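Local coordinates for CaaX farnesyltransferase alpha subunit Ram2 (Aspergillus fumigatus, PDB 4L9P) that pairs as the alpha subunit with a beta subunit to form protein farnesyltransferase, the heterodimer that attaches farnesyl groups to the cysteine of CaaX substrates, at the interface of chains A and B. Coordinates in Å, arbitrary orientation; residue numbers count along the deposited sequence, not the author numbering. Chains: chain A, CaaX farnesyltransferase alpha subunit Ram2; chain B, CaaX farnesyltransferase beta subunit Ram1.

Contact 1: the interface of chains A and B. Residues chain A 192-195, 254-255; chain B 84, 86-88.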
# COMPACT_ATOMS: atom_id res chain seq x y z
N ALA A 192 -11.80 -7.19 -23.62
CA ALA A 192 -10.42 -7.64 -23.87
C ALA A 192 -9.96 -8.55 -22.73
O ALA A 192 -9.24 -9.53 -23.01
CB ALA A 192 -9.50 -6.41 -23.97
N ASP A 193 -10.32 -8.22 -21.49
CA ASP A 193 -9.87 -9.07 -20.35
C ASP A 193 -10.93 -8.94 -19.26
O ASP A 193 -10.92 -7.98 -18.48
CB ASP A 193 -8.49 -8.67 -19.84
CG ASP A 193 -7.95 -9.63 -18.80
OD1 ASP A 193 -8.74 -10.48 -18.33
OD2 ASP A 193 -6.76 -9.49 -18.48
N VAL A 194 -11.86 -9.90 -19.20
CA VAL A 194 -12.94 -9.86 -18.22
C VAL A 194 -12.42 -9.93 -16.77
O VAL A 194 -13.17 -9.61 -15.83
CB VAL A 194 -13.98 -10.99 -18.54
CG1 VAL A 194 -13.35 -12.41 -18.29
CG2 VAL A 194 -15.28 -10.78 -17.77
N ARG A 195 -11.15 -10.28 -16.62
CA ARG A 195 -10.54 -10.33 -15.28
C ARG A 195 -9.88 -9.04 -14.85
O ARG A 195 -9.15 -9.00 -13.85
CB ARG A 195 -9.52 -11.48 -15.21
CG ARG A 195 -10.26 -12.81 -15.41
CD ARG A 195 -9.36 -13.79 -15.99
NE ARG A 195 -9.95 -15.15 -16.11
CZ ARG A 195 -9.92 -15.84 -17.24
NH1 ARG A 195 -9.42 -15.31 -18.35
NH2 ARG A 195 -10.37 -17.09 -17.25
N GLU A 254 -18.74 -16.46 -18.65
CA GLU A 254 -17.58 -16.56 -19.55
C GLU A 254 -16.34 -17.11 -18.87
O GLU A 254 -15.44 -17.62 -19.56
CB GLU A 254 -17.22 -15.18 -20.12
CG GLU A 254 -18.35 -14.56 -20.93
CD GLU A 254 -18.14 -13.10 -21.29
OE1 GLU A 254 -17.26 -12.42 -20.76
OE2 GLU A 254 -18.87 -12.63 -22.16
N ALA A 255 -16.28 -17.02 -17.53
CA ALA A 255 -15.05 -17.39 -16.78
C ALA A 255 -15.42 -17.46 -15.32
O ALA A 255 -15.23 -16.52 -14.57
CB ALA A 255 -13.89 -16.37 -17.02
N ASP B 84 -10.51 -22.16 -15.67
CA ASP B 84 -11.42 -21.64 -16.69
C ASP B 84 -10.83 -21.90 -18.07
O ASP B 84 -9.63 -21.85 -18.25
CB ASP B 84 -11.51 -20.11 -16.60
CG ASP B 84 -12.33 -19.57 -15.38
OD1 ASP B 84 -13.17 -20.26 -14.81
OD2 ASP B 84 -12.16 -18.36 -15.05
N LEU B 86 -11.27 -19.90 -20.72
CA LEU B 86 -10.95 -18.64 -21.40
C LEU B 86 -9.57 -18.12 -21.02
O LEU B 86 -9.30 -17.90 -19.82
CB LEU B 86 -11.99 -17.61 -21.01
CG LEU B 86 -11.73 -16.20 -21.56
CD1 LEU B 86 -11.90 -16.12 -23.09
CD2 LEU B 86 -12.63 -15.17 -20.85
N SER B 87 -8.72 -17.84 -22.00
CA SER B 87 -7.41 -17.23 -21.78
C SER B 87 -7.49 -15.71 -22.01
O SER B 87 -8.01 -15.26 -23.06
CB SER B 87 -6.41 -17.80 -22.79
OG SER B 87 -5.14 -17.23 -22.58
N THR B 88 -7.02 -14.92 -21.03
CA THR B 88 -6.82 -13.49 -21.21
C THR B 88 -5.44 -13.10 -20.70
O THR B 88 -4.71 -13.95 -20.16
CB THR B 88 -7.86 -12.67 -20.44
OG1 THR B 88 -7.74 -12.93 -19.03
CG2 THR B 88 -9.31 -12.94 -20.91
O HOH W 1 -13.66 -19.74 -19.10
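A:Arg195 and B:Asp84 reach toward each other tip to tip, in a polar junction between an alpha-subunit loop and an extended stretch of the beta subunit just ahead of helix 89-105. Their guanidinium and carboxylate planes are nearly coplanar (26°), and A:Arg195 NH2 forms a salt bridge of 3.1 Å with B:Asp84 OD2. That oxygen uses its anti lone pair, the one pointing away from OD1, so the pairing is one-pronged and not the two-pronged carboxylate clasp.

The same guanidinium grips a backbone carbonyl end-on: both terminal nitrogens donate to B:Leu86 O, A:Arg195 NH2 at 2.9 Å. NH1 comes from above the carbonyl plane, off any lone pair, while NH2 is tilted less from it. Both bonds are bent, as expected when two nitrogens converge on one acceptor. A:Arg195 NH1 also donates to the hydroxyl B:Thr88 OG1 at 3.0 Å. All these partners lie close to the guanidinium plane, which fixes the rotation of the group about its long axis. The arginine chain is extended from CG to NE and carries the charged tip across to the beta subunit.

B:Thr88 passes the contact on. B:Thr88 OG1 sits between the backbone N and the carbonyl carbon (chi1 62°) and donates to A:Asp193 OD1 at 2.7 Å, the two side chains crossing at about a right angle. The hydroxyl meets OD1 from above the carboxylate plane. From the opposite face, the bond from A:Arg195 N closes the loop on itself and steadies the aspartate that receives B:Thr88. The proximity of arginine and aspartate groups would be expected to stabilise their charged forms.

Beside this network, A:Val194 CG1 packs on B:Leu86 CD2 at 3.8 Å. Water 1 bridges the backbones, accepting or donating at B:Leu86 N and A:Glu254 O. It lies 2.8 Å from A:Glu254 O, at the end of helix 238-254.

Contact 2: the interface of chains A and B. Residues chain A 201, 204, 219-220, 267; chain B 296-298.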
# COMPACT_ATOMS: atom_id res chain seq x y z
N ASN A 201 -13.72 -2.03 -10.84
CA ASN A 201 -13.76 -1.03 -9.80
C ASN A 201 -14.30 0.31 -10.32
O ASN A 201 -15.08 0.99 -9.65
CB ASN A 201 -12.36 -0.91 -9.15
CG ASN A 201 -12.35 0.15 -8.07
OD1 ASN A 201 -12.86 -0.10 -6.97
ND2 ASN A 201 -11.89 1.37 -8.39
N TYR A 204 -18.02 0.14 -10.77
CA TYR A 204 -18.77 0.37 -9.53
C TYR A 204 -18.89 1.90 -9.25
O TYR A 204 -19.97 2.41 -8.89
CB TYR A 204 -18.08 -0.33 -8.34
CG TYR A 204 -18.91 -0.12 -7.08
CD1 TYR A 204 -18.75 1.02 -6.26
CD2 TYR A 204 -19.86 -1.09 -6.68
CE1 TYR A 204 -19.53 1.21 -5.11
CE2 TYR A 204 -20.63 -0.92 -5.52
CZ TYR A 204 -20.48 0.26 -4.77
OH TYR A 204 -21.27 0.45 -3.64
N GLY A 219 -15.48 6.02 -1.55
CA GLY A 219 -15.67 4.87 -2.43
C GLY A 219 -17.07 4.27 -2.30
O GLY A 219 -17.55 3.60 -3.22
N LEU A 220 -17.71 4.51 -1.17
CA LEU A 220 -19.02 3.90 -0.86
C LEU A 220 -19.94 4.92 -0.26
O LEU A 220 -19.50 5.84 0.44
CB LEU A 220 -18.81 2.78 0.20
CG LEU A 220 -18.02 1.56 -0.26
CD1 LEU A 220 -17.63 0.65 0.93
CD2 LEU A 220 -18.84 0.80 -1.29
N GLY A 267 -21.01 -6.28 -4.07
CA GLY A 267 -21.10 -4.86 -3.83
C GLY A 267 -22.42 -4.29 -4.31
O GLY A 267 -23.02 -3.42 -3.65
N GLN B 296 -12.33 2.79 2.04
CA GLN B 296 -12.71 1.40 1.84
C GLN B 296 -13.48 1.27 0.50
O GLN B 296 -14.17 2.23 0.07
CB GLN B 296 -13.54 0.90 3.08
CG GLN B 296 -13.69 -0.65 3.02
CD GLN B 296 -14.27 -1.24 4.29
OE1 GLN B 296 -14.96 -0.56 5.09
NE2 GLN B 296 -13.96 -2.51 4.51
N THR B 297 -13.42 0.10 -0.15
CA THR B 297 -14.14 -0.10 -1.37
C THR B 297 -15.17 -1.21 -1.22
O THR B 297 -15.20 -1.94 -0.21
CB THR B 297 -13.23 -0.48 -2.55
OG1 THR B 297 -12.91 -1.88 -2.55
CG2 THR B 297 -11.92 0.31 -2.52
N TYR B 298 -15.99 -1.35 -2.25
CA TYR B 298 -17.01 -2.42 -2.26
C TYR B 298 -16.36 -3.82 -2.12
O TYR B 298 -17.08 -4.78 -1.79
CB TYR B 298 -17.89 -2.36 -3.53
CG TYR B 298 -17.08 -2.74 -4.78
CD1 TYR B 298 -16.28 -1.77 -5.47
CD2 TYR B 298 -17.08 -4.09 -5.26
CE1 TYR B 298 -15.51 -2.15 -6.53
CE2 TYR B 298 -16.33 -4.46 -6.36
CZ TYR B 298 -15.52 -3.49 -6.97
OH TYR B 298 -14.75 -3.82 -8.07
O HOH W 2 -11.74 -2.09 -5.16
O HOH W 3 -15.95 1.20 -3.64
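B:Tyr298 lies against A:Tyr204 of helix 197-208 in a largely apolar patch of the heterodimer interface, where this beta-subunit tyrosine packs between alpha-subunit elements. The two side chains slide past each other in opposite directions, their rings nearly parallel (about 16° apart) and offset. B:Tyr298 CB stands over the face of the A:Tyr204 ring, 3.8 Å from its centroid and displaced toward the rim, a CH-pi contact. Further along, B:Tyr298 CD1 sits directly above A:Tyr204 CG at 3.5 Å.

One turn earlier on the helix, A:Asn201 flanks the same ring, its amide plane 19° from the ring plane. A:Asn201 OD1, the side-chain carbonyl oxygen, is 3.4 Å from B:Tyr298 CE1. On the backbone side of the tyrosine, A:Leu220 CD2 comes to 3.8 Å from B:Tyr298 CA, while its CD1 packs against the backbone of B:Thr297. A:Gly267 of helix 259-272 borders B:Tyr298 CB through its CA.

What positions the tyrosine is partly its own torsion: CG lies between the backbone N and the carbonyl carbon (chi1 69°), which turns the ring toward helix 197-208. Direct polar bonding is absent among the groups described, and waters join the subunits instead. Water 3 connects B:Tyr298 N with A:Gly219 O, which may steady the backbone from which the ring departs. Water 2 lies 2.9 Å from A:Asn201 OD1 and is also bound by the hydroxyl B:Thr297 OG1.

Contact 1 and contact 2 belong to the same alpha-beta heterodimer interface, with the centres of their C-alpha atoms about 22 Å apart. They share no residue, but on the alpha subunit they are close in sequence: the loop of contact 1 follows helix 180-192 and leads to helix 197-208, which supplies part of contact 2, together with the 219-220 loop and helix 259-272. On the beta subunit the segments, 84-88 and 296-298, are far apart in sequence. One charged, directly bonded patch and one apolar, water-bridged patch together would hold neighbouring alpha-subunit segments to two separate parts of the beta chain.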